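Side-chain contacts in N-alpha-acetyltransferase 30 (Saccharomyces cerevisiae, PDB 6YGA), which catalyses the transfer of an acetyl group from acetyl-CoA to the N-terminal methionine of proteins, as the catalytic subunit of the NatC complex: residues A17-L22 with T47-D52; K21-D24 with P30-I33; R37-Q42 with R78-M83; G63-K68 with E101-K106; G82-E87 with K97-I102. One frame throughout, in Å; residues are numbered along the deposited sequence.

Contact 1 (A17-L22 with T47-D52); sequences ASIKKL and TYIAVD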
# COMPACT_ATOMS: atom_id res chain seq x y z
N ALA A 17 -7.76 -8.52 -33.66
CA ALA A 17 -9.03 -8.31 -32.98
C ALA A 17 -9.39 -9.49 -32.08
O ALA A 17 -9.98 -9.31 -31.01
CB ALA A 17 -10.14 -8.05 -33.99
N SER A 18 -9.04 -10.71 -32.50
CA SER A 18 -9.38 -11.88 -31.71
C SER A 18 -8.64 -11.88 -30.38
O SER A 18 -9.18 -12.33 -29.36
CB SER A 18 -9.07 -13.15 -32.50
OG SER A 18 -9.51 -13.05 -33.85
N ILE A 19 -7.40 -11.40 -30.38
CA ILE A 19 -6.63 -11.30 -29.14
C ILE A 19 -7.29 -10.33 -28.18
O ILE A 19 -7.37 -10.58 -26.97
CB ILE A 19 -5.18 -10.89 -29.45
CG1 ILE A 19 -4.48 -11.97 -30.29
CG2 ILE A 19 -4.40 -10.61 -28.17
CD1 ILE A 19 -3.14 -11.54 -30.84
N LYS A 20 -7.78 -9.20 -28.70
CA LYS A 20 -8.45 -8.22 -27.85
C LYS A 20 -9.70 -8.81 -27.20
O LYS A 20 -9.96 -8.56 -26.02
CB LYS A 20 -8.80 -6.97 -28.67
CG LYS A 20 -9.87 -6.10 -28.04
CD LYS A 20 -9.67 -4.63 -28.36
CE LYS A 20 -10.65 -3.77 -27.58
NZ LYS A 20 -10.25 -2.34 -27.57
N LYS A 21 -10.46 -9.60 -27.95
CA LYS A 21 -11.68 -10.19 -27.40
C LYS A 21 -11.36 -11.16 -26.27
O LYS A 21 -12.04 -11.17 -25.24
CB LYS A 21 -12.46 -10.90 -28.50
CG LYS A 21 -13.88 -11.29 -28.10
CD LYS A 21 -14.73 -10.05 -27.86
CE LYS A 21 -16.20 -10.42 -27.66
NZ LYS A 21 -17.09 -9.22 -27.65
N LEU A 22 -10.32 -11.99 -26.44
CA LEU A 22 -9.94 -12.93 -25.40
C LEU A 22 -9.55 -12.21 -24.12
O LEU A 22 -10.05 -12.53 -23.03
CB LEU A 22 -8.78 -13.80 -25.89
CG LEU A 22 -9.08 -15.01 -26.77
CD1 LEU A 22 -7.79 -15.71 -27.15
CD2 LEU A 22 -10.02 -15.96 -26.06
N THR A 47 4.46 -11.68 -28.59
CA THR A 47 3.07 -12.05 -28.40
C THR A 47 2.80 -13.36 -29.12
O THR A 47 3.14 -13.51 -30.30
CB THR A 47 2.13 -10.96 -28.92
OG1 THR A 47 2.29 -9.78 -28.13
CG2 THR A 47 0.68 -11.41 -28.83
N TYR A 48 2.21 -14.32 -28.41
CA TYR A 48 1.94 -15.65 -28.94
C TYR A 48 0.47 -15.98 -28.78
O TYR A 48 -0.19 -15.49 -27.86
CB TYR A 48 2.79 -16.72 -28.25
CG TYR A 48 4.23 -16.73 -28.70
CD1 TYR A 48 5.16 -15.85 -28.16
CD2 TYR A 48 4.66 -17.61 -29.69
CE1 TYR A 48 6.48 -15.86 -28.58
CE2 TYR A 48 5.97 -17.62 -30.12
CZ TYR A 48 6.88 -16.74 -29.56
OH TYR A 48 8.19 -16.75 -29.99
N ILE A 49 -0.04 -16.82 -29.68
CA ILE A 49 -1.41 -17.28 -29.63
C ILE A 49 -1.42 -18.80 -29.62
O ILE A 49 -0.46 -19.46 -30.04
CB ILE A 49 -2.26 -16.75 -30.81
CG1 ILE A 49 -1.54 -17.02 -32.14
CG2 ILE A 49 -2.56 -15.27 -30.63
CD1 ILE A 49 -2.34 -16.62 -33.36
N ALA A 50 -2.52 -19.36 -29.12
CA ALA A 50 -2.78 -20.79 -29.17
C ALA A 50 -4.05 -21.00 -29.98
O ALA A 50 -5.05 -20.31 -29.75
CB ALA A 50 -2.94 -21.38 -27.76
N VAL A 51 -4.01 -21.93 -30.93
CA VAL A 51 -5.16 -22.27 -31.75
C VAL A 51 -5.38 -23.77 -31.69
O VAL A 51 -4.44 -24.55 -31.53
CB VAL A 51 -4.99 -21.80 -33.22
CG1 VAL A 51 -4.80 -20.29 -33.29
CG2 VAL A 51 -3.83 -22.53 -33.91
N ASP A 52 -6.65 -24.18 -31.79
CA ASP A 52 -7.02 -25.59 -31.84
C ASP A 52 -7.17 -25.98 -33.30
O ASP A 52 -8.10 -25.53 -33.98
CB ASP A 52 -8.32 -25.85 -31.06
CG ASP A 52 -8.70 -27.33 -31.00
OD1 ASP A 52 -8.03 -28.17 -31.63
OD2 ASP A 52 -9.69 -27.65 -30.31
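Helix 13-26 and strand 47-52 come closest at Ile19 and Ile49, whose CA atoms, 8.0 Å apart, are the closest CA pair between the two segments. The pair belongs to the GNAT fold, in which the first helix after the first strand packs on one face of the central sheet. No hydrogen bond crosses between the segments, so the evidence for the contact is purely the fit of apolar branches. Ile19 extends its longer branch toward the strand: CG1 lies anti to the carbonyl carbon (chi1 -64°), and chi2 at 170° keeps CD1 stretched outward. The branch methyl of Ile49 comes at this arm from across, the two side chains meeting at about a right angle. CG2 of Ile49 is equally close to both outer carbons of the arm, 3.8 Å from Ile19 CG1 and 3.8 Å from Ile19 CD1. Tyr48, between the two contact residues of the strand, points away and meets Leu99 and Ile102 of helix 95-109. Lys20, next along the helix, forms a salt bridge with Glu56 of the N-alpha-acetyltransferase 35 chain. Ile19 CD1 also lies 4.3 Å from Thr47 CG2.

Contact 2 (K21-D24 with P30-I33); sequences KLID and PYSI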
# COMPACT_ATOMS: atom_id res chain seq x y z
N LYS A 21 -10.46 -9.60 -27.95
CA LYS A 21 -11.68 -10.19 -27.40
C LYS A 21 -11.36 -11.16 -26.27
O LYS A 21 -12.04 -11.17 -25.24
CB LYS A 21 -12.46 -10.90 -28.50
CG LYS A 21 -13.88 -11.29 -28.10
CD LYS A 21 -14.73 -10.05 -27.86
CE LYS A 21 -16.20 -10.42 -27.66
NZ LYS A 21 -17.09 -9.22 -27.65
N LEU A 22 -10.32 -11.99 -26.44
CA LEU A 22 -9.94 -12.93 -25.40
C LEU A 22 -9.55 -12.21 -24.12
O LEU A 22 -10.05 -12.53 -23.03
CB LEU A 22 -8.78 -13.80 -25.89
CG LEU A 22 -9.08 -15.01 -26.77
CD1 LEU A 22 -7.79 -15.71 -27.15
CD2 LEU A 22 -10.02 -15.96 -26.06
N ILE A 23 -8.64 -11.24 -24.22
CA ILE A 23 -8.11 -10.58 -23.03
C ILE A 23 -9.19 -9.77 -22.33
O ILE A 23 -9.25 -9.71 -21.10
CB ILE A 23 -6.89 -9.73 -23.41
CG1 ILE A 23 -5.73 -10.62 -23.88
CG2 ILE A 23 -6.45 -8.85 -22.25
CD1 ILE A 23 -4.54 -9.87 -24.42
N ASP A 24 -10.08 -9.13 -23.10
CA ASP A 24 -11.10 -8.27 -22.51
C ASP A 24 -12.12 -9.05 -21.70
O ASP A 24 -12.67 -8.53 -20.72
CB ASP A 24 -11.81 -7.45 -23.59
CG ASP A 24 -10.98 -6.28 -24.07
OD1 ASP A 24 -10.06 -5.86 -23.35
OD2 ASP A 24 -11.27 -5.77 -25.18
N PRO A 30 -10.96 -2.90 -18.62
CA PRO A 30 -10.41 -3.29 -19.92
C PRO A 30 -9.28 -2.40 -20.40
O PRO A 30 -8.87 -1.45 -19.72
CB PRO A 30 -11.63 -3.18 -20.84
CG PRO A 30 -12.36 -2.00 -20.29
CD PRO A 30 -12.14 -2.02 -18.78
N TYR A 31 -8.78 -2.70 -21.59
CA TYR A 31 -7.70 -1.95 -22.22
C TYR A 31 -8.21 -1.29 -23.50
O TYR A 31 -9.07 -1.83 -24.19
CB TYR A 31 -6.51 -2.85 -22.54
CG TYR A 31 -5.91 -3.54 -21.34
CD1 TYR A 31 -5.94 -2.94 -20.09
CD2 TYR A 31 -5.32 -4.79 -21.45
CE1 TYR A 31 -5.40 -3.57 -18.98
CE2 TYR A 31 -4.77 -5.43 -20.36
CZ TYR A 31 -4.82 -4.81 -19.12
OH TYR A 31 -4.28 -5.43 -18.02
N SER A 32 -7.67 -0.11 -23.79
CA SER A 32 -8.01 0.55 -25.04
C SER A 32 -7.24 -0.10 -26.19
O SER A 32 -6.35 -0.93 -25.99
CB SER A 32 -7.69 2.05 -24.97
OG SER A 32 -6.30 2.28 -24.98
N ILE A 33 -7.60 0.29 -27.42
CA ILE A 33 -6.89 -0.20 -28.59
C ILE A 33 -5.41 0.16 -28.52
O ILE A 33 -4.55 -0.63 -28.92
CB ILE A 33 -7.55 0.34 -29.88
CG1 ILE A 33 -8.90 -0.34 -30.12
CG2 ILE A 33 -6.64 0.15 -31.09
CD1 ILE A 33 -9.60 0.11 -31.40
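Asp24 faces Pro30 and Tyr31 across the turn that leaves helix 13-26, where the CA atoms of Asp24 and Pro30 are 5.7 Å apart. Followed outward, the Asp24 side chain starts at a CB that stays clear of the 30-33 segment. Its CG, anti to the carbonyl carbon (chi1 -78°), carries the carboxylate across to the loop. OD1 does the touching: it lies 4.0 Å from Pro30 CB and 3.8 Å from Tyr31 N. That second separation belongs to van der Waals packing, and the hydrogen bond of OD1 is made with Tyr36 OH. Ile23 CG2 meets the Tyr31 ring obliquely, 4.3 Å from CE2, a second, apolar touch beside the packing of the carboxylate. Ser32 turns its side chain the other way as the N-cap of the next helix, its OG accepting weak hydrogen bonds from the backbone N of Tyr34 and of Val35. In related N-terminal acetyltransferases the loop between the first two helices borders the peptide-binding groove, as is probable here. It connects helix 13-26 to helix 33-40, with Ile23 and Tyr31 both reaching Met83 of strand 76-86, while Pro30 packs on Lys61 of the N-alpha-acetyltransferase 35 chain.

Contact 3 (R37-Q42 with R78-M83); sequences RYFLNQ and RGYIGM. With EDO (1,2-ethanediol), chain K.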
# COMPACT_ATOMS: atom_id res chain seq x y z
N ARG A 37 -1.88 -1.69 -28.94
CA ARG A 37 -0.95 -1.23 -29.97
C ARG A 37 0.41 -0.89 -29.38
O ARG A 37 1.42 -0.99 -30.08
CB ARG A 37 -1.55 -0.03 -30.69
CG ARG A 37 -1.11 0.08 -32.13
CD ARG A 37 -2.24 0.53 -33.03
NE ARG A 37 -3.16 -0.55 -33.35
CZ ARG A 37 -2.98 -1.41 -34.35
NH1 ARG A 37 -1.90 -1.33 -35.11
NH2 ARG A 37 -3.88 -2.36 -34.58
N TYR A 38 0.45 -0.51 -28.10
CA TYR A 38 1.73 -0.27 -27.44
C TYR A 38 2.54 -1.56 -27.33
O TYR A 38 3.76 -1.55 -27.51
CB TYR A 38 1.49 0.33 -26.05
CG TYR A 38 2.63 0.16 -25.07
CD1 TYR A 38 3.76 0.96 -25.15
CD2 TYR A 38 2.56 -0.79 -24.06
CE1 TYR A 38 4.80 0.80 -24.25
CE2 TYR A 38 3.59 -0.95 -23.16
CZ TYR A 38 4.71 -0.15 -23.26
OH TYR A 38 5.73 -0.31 -22.36
N PHE A 39 1.87 -2.68 -27.05
CA PHE A 39 2.55 -3.96 -26.95
C PHE A 39 2.86 -4.54 -28.33
O PHE A 39 4.01 -4.85 -28.64
CB PHE A 39 1.70 -4.95 -26.14
CG PHE A 39 1.87 -4.83 -24.65
CD1 PHE A 39 2.93 -5.44 -24.01
CD2 PHE A 39 0.95 -4.13 -23.88
CE1 PHE A 39 3.09 -5.35 -22.64
CE2 PHE A 39 1.10 -4.03 -22.51
CZ PHE A 39 2.17 -4.64 -21.89
N LEU A 40 1.83 -4.69 -29.17
CA LEU A 40 1.96 -5.54 -30.35
C LEU A 40 2.74 -4.88 -31.48
O LEU A 40 3.42 -5.57 -32.24
CB LEU A 40 0.57 -5.95 -30.84
CG LEU A 40 -0.05 -7.21 -30.23
CD1 LEU A 40 -0.24 -7.10 -28.72
CD2 LEU A 40 -1.38 -7.53 -30.91
N ASN A 41 2.65 -3.56 -31.62
CA ASN A 41 3.39 -2.89 -32.68
C ASN A 41 4.87 -2.75 -32.36
O ASN A 41 5.71 -2.83 -33.26
CB ASN A 41 2.76 -1.53 -32.97
CG ASN A 41 1.50 -1.64 -33.80
OD1 ASN A 41 0.55 -2.31 -33.41
ND2 ASN A 41 1.49 -0.98 -34.95
N GLN A 42 5.21 -2.56 -31.09
CA GLN A 42 6.60 -2.37 -30.70
C GLN A 42 7.31 -3.67 -30.35
O GLN A 42 8.52 -3.79 -30.57
CB GLN A 42 6.68 -1.38 -29.54
CG GLN A 42 6.08 -0.02 -29.89
CD GLN A 42 6.24 1.00 -28.78
OE1 GLN A 42 5.86 0.76 -27.63
NE2 GLN A 42 6.80 2.16 -29.12
N ARG A 78 14.83 -6.49 -18.77
CA ARG A 78 13.71 -7.03 -18.02
C ARG A 78 12.58 -7.38 -18.98
O ARG A 78 11.98 -6.49 -19.60
CB ARG A 78 13.23 -6.04 -16.96
CG ARG A 78 11.87 -6.38 -16.37
CD ARG A 78 11.59 -5.59 -15.11
NE ARG A 78 12.45 -6.01 -14.01
CZ ARG A 78 12.45 -5.46 -12.80
NH1 ARG A 78 11.63 -4.46 -12.53
NH2 ARG A 78 13.27 -5.91 -11.86
N GLY A 79 12.30 -8.67 -19.11
CA GLY A 79 11.09 -9.09 -19.78
C GLY A 79 9.87 -8.90 -18.89
O GLY A 79 9.96 -8.96 -17.66
N TYR A 80 8.72 -8.67 -19.52
CA TYR A 80 7.50 -8.37 -18.79
C TYR A 80 6.32 -9.08 -19.44
O TYR A 80 6.15 -8.99 -20.66
CB TYR A 80 7.25 -6.85 -18.75
CG TYR A 80 5.97 -6.46 -18.05
CD1 TYR A 80 5.85 -6.56 -16.67
CD2 TYR A 80 4.89 -5.97 -18.77
CE1 TYR A 80 4.69 -6.20 -16.03
CE2 TYR A 80 3.72 -5.61 -18.14
CZ TYR A 80 3.62 -5.73 -16.77
OH TYR A 80 2.46 -5.36 -16.13
N ILE A 81 5.53 -9.77 -18.63
CA ILE A 81 4.33 -10.46 -19.09
C ILE A 81 3.14 -9.56 -18.79
O ILE A 81 2.75 -9.42 -17.62
CB ILE A 81 4.18 -11.84 -18.43
CG1 ILE A 81 5.37 -12.73 -18.80
CG2 ILE A 81 2.87 -12.50 -18.83
CD1 ILE A 81 5.32 -14.12 -18.18
N GLY A 82 2.58 -8.95 -19.82
CA GLY A 82 1.49 -8.01 -19.64
C GLY A 82 0.13 -8.67 -19.51
O GLY A 82 -0.64 -8.35 -18.59
N MSE A 83 -0.19 -9.57 -20.43
CA MSE A 83 -1.49 -10.24 -20.43
C MSE A 83 -1.40 -11.74 -20.73
O MSE A 83 -0.57 -12.19 -21.51
CB MSE A 83 -2.43 -9.58 -21.45
CG MSE A 83 -2.82 -8.16 -21.10
SE MSE A 83 -1.70 -6.81 -21.94
CE MSE A 83 -2.48 -6.85 -23.73
C1 EDO K . 0.23 -12.16 -15.06
O1 EDO K . -0.77 -13.18 -14.96
C2 EDO K . 0.10 -11.47 -16.42
O2 EDO K . -1.19 -10.87 -16.51
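Phe39, on helix 33-40, drives its ring against Tyr80, Gly82 and Met83 of strand 76-86, at the beta bulge that marks this strand of the GNAT fold. Gly82 and Met83 both face Val66, which defines a classic bulge. The tight part is gathered at the far end of the Phe39 ring. With no side chain on Gly82, Phe39 CZ approaches its CA to 4.1 Å, and the same CZ meets Tyr80 CE2 edge to edge at 4.2 Å. Met83, a selenomethionine, bends at chi2 (95°) and chi3 (78°) and brings SE back to 4.0 Å from Phe39 CE2. This is a Met-aromatic contact, SE standing 4.5 Å from the ring centroid and 29° off its normal, an oblique approach. The looser side begins at the hydroxyl end of the partly exposed Tyr80, whose OH is hydrogen-bonded to Glu118. In related GNAT enzymes acetyl-CoA binds along this part of the strand; in this apo structure a 1,2-ethanediol, probably from the crystallisation liquor, lies against it. Its C2 packs 3.8 Å from Ile81 CG2, and its O2 gives Gly82 O a weak hydrogen bond of 3.3 Å.

Contact 4 (G63-K68 with E101-K106); sequences GCIVCK and EIAIDK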
# COMPACT_ATOMS: atom_id res chain seq x y z
N GLY A 63 -6.18 -18.84 -26.88
CA GLY A 63 -5.36 -18.37 -25.79
C GLY A 63 -4.24 -17.52 -26.34
O GLY A 63 -3.85 -17.66 -27.50
N CYS A 64 -3.75 -16.61 -25.50
CA CYS A 64 -2.68 -15.72 -25.95
C CYS A 64 -1.91 -15.19 -24.75
O CYS A 64 -2.40 -15.18 -23.62
CB CYS A 64 -3.24 -14.56 -26.77
SG CYS A 64 -4.23 -13.40 -25.81
N ILE A 65 -0.70 -14.73 -25.04
CA ILE A 65 0.15 -14.08 -24.05
C ILE A 65 0.79 -12.87 -24.72
O ILE A 65 1.20 -12.95 -25.88
CB ILE A 65 1.19 -15.05 -23.46
CG1 ILE A 65 1.98 -14.39 -22.33
CG2 ILE A 65 2.12 -15.60 -24.54
CD1 ILE A 65 2.88 -15.37 -21.59
N VAL A 66 0.84 -11.75 -24.01
CA VAL A 66 1.34 -10.49 -24.54
C VAL A 66 2.48 -10.02 -23.64
O VAL A 66 2.29 -9.89 -22.42
CB VAL A 66 0.24 -9.43 -24.62
CG1 VAL A 66 0.76 -8.18 -25.29
CG2 VAL A 66 -0.96 -9.97 -25.39
N CYS A 67 3.64 -9.77 -24.23
CA CYS A 67 4.85 -9.46 -23.47
C CYS A 67 5.57 -8.27 -24.07
O CYS A 67 5.39 -7.92 -25.24
CB CYS A 67 5.79 -10.67 -23.42
SG CYS A 67 5.01 -12.16 -22.77
N LYS A 68 6.41 -7.65 -23.24
CA LYS A 68 7.32 -6.59 -23.66
C LYS A 68 8.66 -6.81 -22.97
O LYS A 68 8.78 -7.61 -22.04
CB LYS A 68 6.77 -5.20 -23.32
CG LYS A 68 7.04 -4.78 -21.88
CD LYS A 68 6.45 -3.42 -21.55
CE LYS A 68 7.02 -2.88 -20.25
NZ LYS A 68 8.47 -2.57 -20.36
N GLU A 101 5.66 -20.66 -21.16
CA GLU A 101 6.95 -21.28 -21.44
C GLU A 101 7.51 -20.82 -22.78
O GLU A 101 8.71 -20.57 -22.90
CB GLU A 101 6.82 -22.80 -21.41
CG GLU A 101 6.68 -23.39 -20.01
CD GLU A 101 6.53 -24.90 -20.01
OE1 GLU A 101 6.11 -25.45 -21.05
OE2 GLU A 101 6.83 -25.53 -18.98
N ILE A 102 6.66 -20.72 -23.80
CA ILE A 102 7.17 -20.32 -25.11
C ILE A 102 7.52 -18.84 -25.13
O ILE A 102 8.44 -18.42 -25.84
CB ILE A 102 6.16 -20.69 -26.22
CG1 ILE A 102 6.77 -20.46 -27.60
CG2 ILE A 102 4.87 -19.89 -26.08
CD1 ILE A 102 5.90 -20.95 -28.73
N ALA A 103 6.82 -18.02 -24.33
CA ALA A 103 7.15 -16.60 -24.26
C ALA A 103 8.44 -16.36 -23.49
O ALA A 103 9.29 -15.57 -23.92
CB ALA A 103 5.99 -15.83 -23.61
N ILE A 104 8.62 -17.04 -22.36
CA ILE A 104 9.86 -16.89 -21.60
C ILE A 104 11.04 -17.43 -22.40
O ILE A 104 12.14 -16.86 -22.38
CB ILE A 104 9.74 -17.59 -20.23
CG1 ILE A 104 8.66 -16.91 -19.39
CG2 ILE A 104 11.08 -17.57 -19.50
CD1 ILE A 104 8.52 -17.51 -18.00
N ASP A 105 10.83 -18.53 -23.13
CA ASP A 105 11.88 -19.06 -23.99
C ASP A 105 12.30 -18.05 -25.05
O ASP A 105 13.49 -17.91 -25.35
CB ASP A 105 11.42 -20.37 -24.63
CG ASP A 105 12.50 -21.04 -25.46
OD1 ASP A 105 12.75 -20.58 -26.59
OD2 ASP A 105 13.09 -22.03 -24.98
N LYS A 106 11.33 -17.32 -25.61
CA LYS A 106 11.64 -16.29 -26.60
C LYS A 106 12.42 -15.15 -25.97
O LYS A 106 13.41 -14.67 -26.53
CB LYS A 106 10.35 -15.78 -27.24
CG LYS A 106 10.53 -14.61 -28.19
CD LYS A 106 11.44 -14.96 -29.36
CE LYS A 106 11.55 -13.81 -30.35
NZ LYS A 106 12.48 -14.12 -31.46
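Ala103 sets its methyl over both Ile65 and Cys67, closing helix 95-109 onto strand 61-72 in the helix-on-sheet core of the GNAT fold. The CA atoms of Ile65 and Ala103 come within 7.4 Å, a short spacing that matches the small residue on the helix side. The two strand residues are two positions apart, so both send their CB toward the helix, while Val66 between them points to the other face and meets Phe39 and Leu40.

Conformation decides which atoms reach the methyl. In Ile65, CG1 is anti to the backbone N (chi1 -175°) and chi2 at 172° keeps the branch extended, so CD1 arrives 3.7 Å from Ala103 CB. The same first torsion sets CG2 between the backbone N and the carbonyl carbon, and this second methyl also faces the helix, at 4.0 Å from Ala103 CB. Ile65 therefore grips the alanine with both of its branches. Cys67 takes a different turn: SG lies beside its backbone N, anti to the carbonyl carbon (chi1 -55°). All three residues are buried and no hydrogen bond links the segments. Farther out, Glu101, Ile104 and Asp105 on the helix pack on Phe578 of the N-alpha-acetyltransferase 35 chain. Cys67 SG reaches the same methyl as Ile65, 3.9 Å from Ala103 CB.

Contact 5 (G82-E87 with K97-I102); sequences GMLAVE and KKLVEI. With EDO (1,2-ethanediol), chain K.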
# COMPACT_ATOMS: atom_id res chain seq x y z
N GLY A 82 2.58 -8.95 -19.82
CA GLY A 82 1.49 -8.01 -19.64
C GLY A 82 0.13 -8.67 -19.51
O GLY A 82 -0.64 -8.35 -18.59
N MSE A 83 -0.19 -9.57 -20.43
CA MSE A 83 -1.49 -10.24 -20.43
C MSE A 83 -1.40 -11.74 -20.73
O MSE A 83 -0.57 -12.19 -21.51
CB MSE A 83 -2.43 -9.58 -21.45
CG MSE A 83 -2.82 -8.16 -21.10
SE MSE A 83 -1.70 -6.81 -21.94
CE MSE A 83 -2.48 -6.85 -23.73
N LEU A 84 -2.29 -12.50 -20.09
CA LEU A 84 -2.40 -13.94 -20.30
C LEU A 84 -3.87 -14.31 -20.20
O LEU A 84 -4.49 -14.14 -19.14
CB LEU A 84 -1.58 -14.72 -19.27
CG LEU A 84 -1.58 -16.24 -19.44
CD1 LEU A 84 -0.96 -16.64 -20.78
CD2 LEU A 84 -0.84 -16.90 -18.28
N ALA A 85 -4.43 -14.81 -21.30
CA ALA A 85 -5.84 -15.19 -21.34
C ALA A 85 -5.98 -16.53 -22.04
O ALA A 85 -5.28 -16.80 -23.02
CB ALA A 85 -6.68 -14.12 -22.06
N VAL A 86 -6.87 -17.37 -21.52
CA VAL A 86 -7.21 -18.66 -22.11
C VAL A 86 -8.72 -18.77 -22.12
O VAL A 86 -9.37 -18.47 -21.11
CB VAL A 86 -6.57 -19.84 -21.35
CG1 VAL A 86 -7.19 -21.16 -21.79
CG2 VAL A 86 -5.06 -19.86 -21.56
N GLU A 87 -9.28 -19.19 -23.25
CA GLU A 87 -10.73 -19.28 -23.39
C GLU A 87 -11.32 -20.25 -22.37
O GLU A 87 -10.70 -21.26 -22.02
CB GLU A 87 -11.10 -19.71 -24.81
CG GLU A 87 -12.52 -19.39 -25.21
CD GLU A 87 -12.71 -19.34 -26.71
OE1 GLU A 87 -11.70 -19.12 -27.42
OE2 GLU A 87 -13.85 -19.51 -27.18
N LYS A 97 0.14 -22.61 -19.32
CA LYS A 97 1.52 -22.92 -18.96
C LYS A 97 2.41 -23.00 -20.19
O LYS A 97 3.56 -22.56 -20.16
CB LYS A 97 1.58 -24.22 -18.17
CG LYS A 97 2.99 -24.69 -17.84
CD LYS A 97 2.97 -25.88 -16.90
CE LYS A 97 4.37 -26.37 -16.59
NZ LYS A 97 4.36 -27.45 -15.57
N LYS A 98 1.89 -23.54 -21.29
CA LYS A 98 2.69 -23.65 -22.51
C LYS A 98 2.93 -22.28 -23.14
O LYS A 98 4.00 -22.03 -23.70
CB LYS A 98 2.02 -24.60 -23.50
CG LYS A 98 2.97 -25.17 -24.53
CD LYS A 98 4.09 -25.94 -23.85
CE LYS A 98 5.10 -26.45 -24.86
NZ LYS A 98 6.09 -27.36 -24.22
N LEU A 99 1.94 -21.39 -23.05
CA LEU A 99 2.12 -20.04 -23.58
C LEU A 99 3.16 -19.27 -22.78
O LEU A 99 3.97 -18.53 -23.36
CB LEU A 99 0.78 -19.29 -23.58
CG LEU A 99 -0.19 -19.62 -24.71
CD1 LEU A 99 -1.59 -19.10 -24.38
CD2 LEU A 99 0.30 -19.01 -26.01
N VAL A 100 3.17 -19.43 -21.46
CA VAL A 100 4.19 -18.78 -20.65
C VAL A 100 5.56 -19.34 -20.98
O VAL A 100 6.54 -18.59 -21.12
CB VAL A 100 3.87 -18.93 -19.15
CG1 VAL A 100 4.98 -18.34 -18.30
CG2 VAL A 100 2.55 -18.26 -18.82
N GLU A 101 5.66 -20.66 -21.16
CA GLU A 101 6.95 -21.28 -21.44
C GLU A 101 7.51 -20.82 -22.78
O GLU A 101 8.71 -20.57 -22.90
CB GLU A 101 6.82 -22.80 -21.41
CG GLU A 101 6.68 -23.39 -20.01
CD GLU A 101 6.53 -24.90 -20.01
OE1 GLU A 101 6.11 -25.45 -21.05
OE2 GLU A 101 6.83 -25.53 -18.98
N ILE A 102 6.66 -20.72 -23.80
CA ILE A 102 7.17 -20.32 -25.11
C ILE A 102 7.52 -18.84 -25.13
O ILE A 102 8.44 -18.42 -25.84
CB ILE A 102 6.16 -20.69 -26.22
CG1 ILE A 102 6.77 -20.46 -27.60
CG2 ILE A 102 4.87 -19.89 -26.08
CD1 ILE A 102 5.90 -20.95 -28.73
C1 EDO K . 0.23 -12.16 -15.06
O1 EDO K . -0.77 -13.18 -14.96
C2 EDO K . 0.10 -11.47 -16.42
O2 EDO K . -1.19 -10.87 -16.51
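Leu84 meets Leu99 and Val100 where strand 76-86 packs against helix 95-109, the first two elements of a beta-alpha-beta unit completed by strand 114-120. The CA atoms of Leu84 and Val100 are 8.2 Å apart, the closest CA pair between the segments.

Apolar contacts make up everything that passes between the segments. Leu84 has CG anti to the backbone N (chi1 -177°), which projects its fork at the helix, and each prong finds a different residue. CD2 is 3.7 Å from Val100 CG2, the two side chains crossing at about a right angle. CD1 of Leu84 approaches Leu99, 4.2 Å from its CB. Val100 takes part through the methyl beside its backbone N. Ile65 of the adjoining strand touches both Leu84 and Leu99, and Tyr130 of helix 124-131 packs on Leu84 and Val100, so the small cluster is continuous with its surroundings.

Polar interactions stay within the helix or run elsewhere. Glu101 N bonds to Lys97 O at 3.0 Å, an ordinary helical turn, and Lys98 NZ with Glu101 OE1 forms a long ion pair of 3.7 Å on the outer side. Val86 O receives a weak hydrogen bond from Arg91 NE, in the loop leading to this helix; in GNAT enzymes that loop typically binds the pyrophosphate of acetyl-CoA.

With only aliphatic carbon meeting across the gap, the contact relies on shape and burial and has no directional bond, and the charges are left to the face of the helix turned from the sheet.

Overall arrangement
Contacts 4 and 5 are the most central, their centres 6 Å apart, and both seat helix 95-109 on one face of the sheet through apolar side chains. Contacts 1 and 3 bring helix 13-26 and helix 33-40 to the other face: the first is buried and aliphatic, the second partly buried, with an aromatic ring and a selenium at the bulge. Contact 2 lies farthest out and is the one with a carboxylate at its centre; it shares helix 13-26 with contact 1. Strand 76-86 serves contacts 3 and 5, and backbone bonds tie strand 61-72 of contact 4 to strands 47-52 and 76-86.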